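Local coordinates for UPF0311 protein RPA1785 (PDB 3C5O) that is of unknown function but folds as an antiparallel beta-barrel of the UPF0311 (DUF3237) family and forms a four-chain assembly in the crystal, at residues P126-Q129 / W130-Q133; V96-L99 / R100-K103. One frame throughout, in Å; residues are numbered along the deposited sequence.

Contact 1 of 2, residues P126-Q129 / W130-Q133; sequences PNYQ and WLMQ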
loop_
_atom_site.group_PDB
_atom_site.type_symbol
_atom_site.label_atom_id
_atom_site.label_comp_id
_atom_site.label_asym_id
_atom_site.label_seq_id
_atom_site.Cartn_x
_atom_site.Cartn_y
_atom_site.Cartn_z
ATOM N N PRO B 126 19.922 15.876 -7.198
ATOM C CA PRO B 126 20.490 15.392 -8.460
ATOM C C PRO B 126 21.503 14.267 -8.350
ATOM O O PRO B 126 21.598 13.479 -9.284
ATOM C CB PRO B 126 21.155 16.649 -9.053
ATOM C CG PRO B 126 20.376 17.745 -8.508
ATOM C CD PRO B 126 20.018 17.346 -7.102
ATOM N N ASN B 127 22.252 14.200 -7.242
ATOM C CA ASN B 127 23.402 13.296 -7.117
ATOM C C ASN B 127 22.945 11.935 -6.659
ATOM O O ASN B 127 23.695 10.963 -6.762
ATOM C CB ASN B 127 24.433 13.859 -6.118
ATOM C CG ASN B 127 25.749 13.055 -6.072
ATOM O OD1 ASN B 127 26.293 12.797 -4.990
ATOM N ND2 ASN B 127 26.272 12.678 -7.237
ATOM N N TYR B 128 21.713 11.879 -6.145
ATOM C CA TYR B 128 21.160 10.663 -5.548
ATOM C C TYR B 128 19.944 10.161 -6.297
ATOM O O TYR B 128 19.215 9.301 -5.822
ATOM C CB TYR B 128 20.844 10.885 -4.058
ATOM C CG TYR B 128 22.080 11.257 -3.287
ATOM C CD1 TYR B 128 22.434 12.599 -3.098
ATOM C CD2 TYR B 128 22.940 10.281 -2.818
ATOM C CE1 TYR B 128 23.584 12.941 -2.409
ATOM C CE2 TYR B 128 24.099 10.621 -2.145
ATOM C CZ TYR B 128 24.410 11.947 -1.935
ATOM O OH TYR B 128 25.567 12.273 -1.253
ATOM N N GLN B 129 19.757 10.712 -7.481
ATOM C CA GLN B 129 18.704 10.331 -8.406
ATOM C C GLN B 129 18.725 8.832 -8.684
ATOM O O GLN B 129 17.673 8.207 -8.811
ATOM C CB GLN B 129 18.906 11.114 -9.720
ATOM C CG GLN B 129 17.680 11.793 -10.315
ATOM C CD GLN B 129 16.998 12.782 -9.371
ATOM O OE1 GLN B 129 16.726 12.458 -8.221
ATOM N NE2 GLN B 129 16.697 14.009 -9.881
ATOM N N TRP B 130 19.924 8.262 -8.769
ATOM C CA TRP B 130 20.082 6.822 -9.005
ATOM C C TRP B 130 19.356 5.951 -7.970
ATOM O O TRP B 130 19.048 4.804 -8.253
ATOM C CB TRP B 130 21.568 6.424 -9.097
ATOM C CG TRP B 130 22.374 6.623 -7.810
ATOM C CD1 TRP B 130 22.867 7.809 -7.329
ATOM C CD2 TRP B 130 22.779 5.615 -6.869
ATOM N NE1 TRP B 130 23.541 7.598 -6.151
ATOM C CE2 TRP B 130 23.499 6.266 -5.843
ATOM C CE3 TRP B 130 22.615 4.228 -6.799
ATOM C CZ2 TRP B 130 24.050 5.583 -4.760
ATOM C CZ3 TRP B 130 23.164 3.547 -5.707
ATOM C CH2 TRP B 130 23.874 4.227 -4.709
ATOM N N LEU B 131 19.102 6.494 -6.776
ATOM C CA LEU B 131 18.442 5.739 -5.707
ATOM C C LEU B 131 17.003 5.319 -6.062
ATOM O O LEU B 131 16.474 4.357 -5.502
ATOM C CB LEU B 131 18.475 6.503 -4.373
ATOM C CG LEU B 131 19.855 6.700 -3.719
ATOM C CD1 LEU B 131 19.690 7.381 -2.381
ATOM C CD2 LEU B 131 20.591 5.385 -3.529
HETATM N N MSE B 132 16.393 6.006 -7.023
HETATM C CA MSE B 132 15.060 5.651 -7.457
HETATM C C MSE B 132 15.034 5.009 -8.824
HETATM O O MSE B 132 13.953 4.779 -9.371
HETATM C CB MSE B 132 14.170 6.883 -7.484
HETATM C CG MSE B 132 14.629 7.926 -6.529
HETATM SE SE MSE B 132 14.020 9.607 -7.136
HETATM C CE MSE B 132 12.353 9.565 -6.178
ATOM N N GLN B 133 16.205 4.703 -9.365
ATOM C CA GLN B 133 16.313 4.069 -10.675
ATOM C C GLN B 133 16.695 2.574 -10.638
ATOM O O GLN B 133 16.825 1.930 -11.687
ATOM C CB GLN B 133 17.322 4.835 -11.538
ATOM C CG GLN B 133 17.042 6.326 -11.685
ATOM C CD GLN B 133 18.101 7.033 -12.545
ATOM O OE1 GLN B 133 19.059 6.415 -13.036
ATOM N NE2 GLN B 133 17.930 8.332 -12.723
#
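The indole of W130 lies against the backbone of N127 and Y128: its CD1 is 3.3 Å from N127 O, which sits at the ring edge and in its plane, and 3.8 Å from Y128 CA. A chi1 of 65°, with CG lodged between the backbone N and the carbonyl carbon, turns the indole back beside the preceding residues, edge toward N127 O. One indole face carries L131 CD2, 3.5 Å above the plane and offset toward the rim. L131 also reaches back to Y128, its CD1 4.1 Å from Y128 CB, an apolar touch one turn apart. Replacing W130 by alanine is likely to leave N127 O without its edge-on neighbour and L131 CD2 without the ring face it packs on.

Two i to i+3 backbone bonds join 126-129 to 130-133: L131 N to Y128 O at 3.0 Å, and N of M132, modelled as selenomethionine, to Q129 O at 3.1 Å and 166°. Q133 N to W130 O continues the pattern. The CG of Q133 closes on the same Q129 O, at 3.5 Å.

Farther out, Y128 OH is hydrogen-bonded to D80, and its ring meets H125 edge-to-face. F13 and F136 pack against both W130 and L131, while M132 O accepts a bond from R63 of a second subunit. Successive i to i+3 bonds are the signature of a 3-10 turn, here in the connection between barrel strands 114-122 and 136-142.

Contact 2 of 2, residues V96-L99 / R100-K103; sequences VELL and RKLK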
loop_
_atom_site.group_PDB
_atom_site.type_symbol
_atom_site.label_atom_id
_atom_site.label_comp_id
_atom_site.label_asym_id
_atom_site.label_seq_id
_atom_site.Cartn_x
_atom_site.Cartn_y
_atom_site.Cartn_z
ATOM N N VAL B 96 12.511 -20.312 16.471
ATOM C CA VAL B 96 11.699 -19.591 17.461
ATOM C C VAL B 96 12.423 -19.181 18.748
ATOM O O VAL B 96 12.190 -18.082 19.244
ATOM C CB VAL B 96 10.368 -20.312 17.825
ATOM C CG1 VAL B 96 9.288 -19.961 16.826
ATOM C CG2 VAL B 96 10.546 -21.839 17.969
ATOM N N GLU B 97 13.283 -20.054 19.283
ATOM C CA GLU B 97 14.123 -19.732 20.449
ATOM C C GLU B 97 14.928 -18.440 20.258
ATOM O O GLU B 97 15.017 -17.601 21.153
ATOM C CB GLU B 97 15.105 -20.869 20.746
ATOM C CG GLU B 97 14.531 -22.072 21.497
ATOM C CD GLU B 97 15.487 -23.281 21.487
ATOM O OE1 GLU B 97 16.594 -23.164 20.895
ATOM O OE2 GLU B 97 15.131 -24.347 22.062
ATOM N N LEU B 98 15.526 -18.300 19.081
ATOM C CA LEU B 98 16.376 -17.140 18.778
ATOM C C LEU B 98 15.557 -15.867 18.539
ATOM O O LEU B 98 15.935 -14.772 18.979
ATOM C CB LEU B 98 17.317 -17.458 17.611
ATOM C CG LEU B 98 18.296 -18.627 17.818
ATOM C CD1 LEU B 98 18.937 -19.080 16.507
ATOM C CD2 LEU B 98 19.368 -18.284 18.836
ATOM N N LEU B 99 14.424 -16.005 17.861
ATOM C CA LEU B 99 13.508 -14.871 17.729
ATOM C C LEU B 99 13.122 -14.367 19.121
ATOM O O LEU B 99 13.151 -13.163 19.377
ATOM C CB LEU B 99 12.266 -15.236 16.904
ATOM C CG LEU B 99 12.487 -15.795 15.495
ATOM C CD1 LEU B 99 11.160 -16.019 14.771
ATOM C CD2 LEU B 99 13.396 -14.883 14.680
ATOM N N ARG B 100 12.810 -15.300 20.024
ATOM C CA ARG B 100 12.504 -14.962 21.412
ATOM C C ARG B 100 13.669 -14.312 22.178
ATOM O O ARG B 100 13.453 -13.343 22.920
ATOM C CB ARG B 100 11.967 -16.185 22.150
ATOM C CG ARG B 100 10.546 -16.545 21.742
ATOM C CD ARG B 100 10.240 -17.990 22.055
ATOM N NE ARG B 100 8.946 -18.397 21.512
ATOM C CZ ARG B 100 8.559 -19.663 21.369
ATOM N NH1 ARG B 100 9.376 -20.660 21.715
ATOM N NH2 ARG B 100 7.358 -19.934 20.867
ATOM N N LYS B 101 14.888 -14.829 21.992
ATOM C CA LYS B 101 16.103 -14.159 22.469
ATOM C C LYS B 101 16.135 -12.698 22.028
ATOM O O LYS B 101 16.423 -11.816 22.833
ATOM C CB LYS B 101 17.359 -14.852 21.926
ATOM C CG LYS B 101 18.308 -15.476 22.947
ATOM C CD LYS B 101 19.701 -15.605 22.310
ATOM C CE LYS B 101 20.827 -15.876 23.310
ATOM N NZ LYS B 101 21.165 -17.324 23.387
ATOM N N LEU B 102 15.849 -12.446 20.747
ATOM C CA LEU B 102 15.872 -11.079 20.205
ATOM C C LEU B 102 14.827 -10.185 20.870
ATOM O O LEU B 102 15.113 -9.028 21.191
ATOM C CB LEU B 102 15.693 -11.050 18.677
ATOM C CG LEU B 102 16.862 -11.423 17.760
ATOM C CD1 LEU B 102 16.431 -11.364 16.305
ATOM C CD2 LEU B 102 18.086 -10.540 18.006
ATOM N N LYS B 103 13.626 -10.729 21.070
ATOM C CA LYS B 103 12.558 -10.032 21.772
ATOM C C LYS B 103 13.010 -9.568 23.164
ATOM O O LYS B 103 12.661 -8.469 23.606
ATOM C CB LYS B 103 11.322 -10.931 21.896
ATOM C CG LYS B 103 10.132 -10.537 21.032
ATOM C CD LYS B 103 8.973 -11.496 21.282
ATOM C CE LYS B 103 7.746 -11.137 20.462
ATOM N NZ LYS B 103 6.734 -12.246 20.492
#
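The guanidinium of R100 has V96 on one face, with V96 CB 4.0 Å above the plane and over its centre. The methyl CG2 of V96 adds a contact of 4.1 Å to R100 NH1, and the two side chains run side by side, pointing the same way. That placement follows from the torsions: R100 CG stands anti to the carbonyl carbon (chi1 -73°), and the chain then extends from CG to NE, carrying its methylenes past V96 O, which R100 CD approaches to 3.4 Å. The cationic end therefore lies back along the preceding turn, where NE forms a salt bridge with E66.

The backbone evidence is four consecutive i to i+4 hydrogen bonds. R100 N donates to V96 O at 3.0 Å (164°). The bonds from K101 N to E97 O, L102 N to L98 O and K103 N to L99 O follow at 2.9 to 3.0 Å. This unbroken run identifies an alpha-helix of about two turns.

K103, extended beyond CG, places NZ in a salt bridge with the same E66, whose two carboxylate oxygens thus engage two cationic side chains about one turn apart. L99 packs on F93 and L102 on R92, both of strand 83-93, while L98 touches V112. Helix 96-103 is thereby held to the end of the strand that leads into it, within the connection to strand 114-122.

In the fold
Contacts 1 and 2 lie on opposite sides of the chain's centre, with their own centres 37 Å apart and their nearest atoms about 26 Å apart, so neither touches the other. In sequence they are in series: residues 96-103 belong to the connection that enters strand 114-122, and the loop holding residues 126-133 leaves that strand, which is thus the common element between them. Their settings in the assembly differ. Contact 1 meets two other subunits, with Q133 packing on F93 of the second and M132 on I28 of the third, whereas no other protein chain of the assembly touches contact 2. F93 of the chain itself is the residue on which L99 of contact 2 packs.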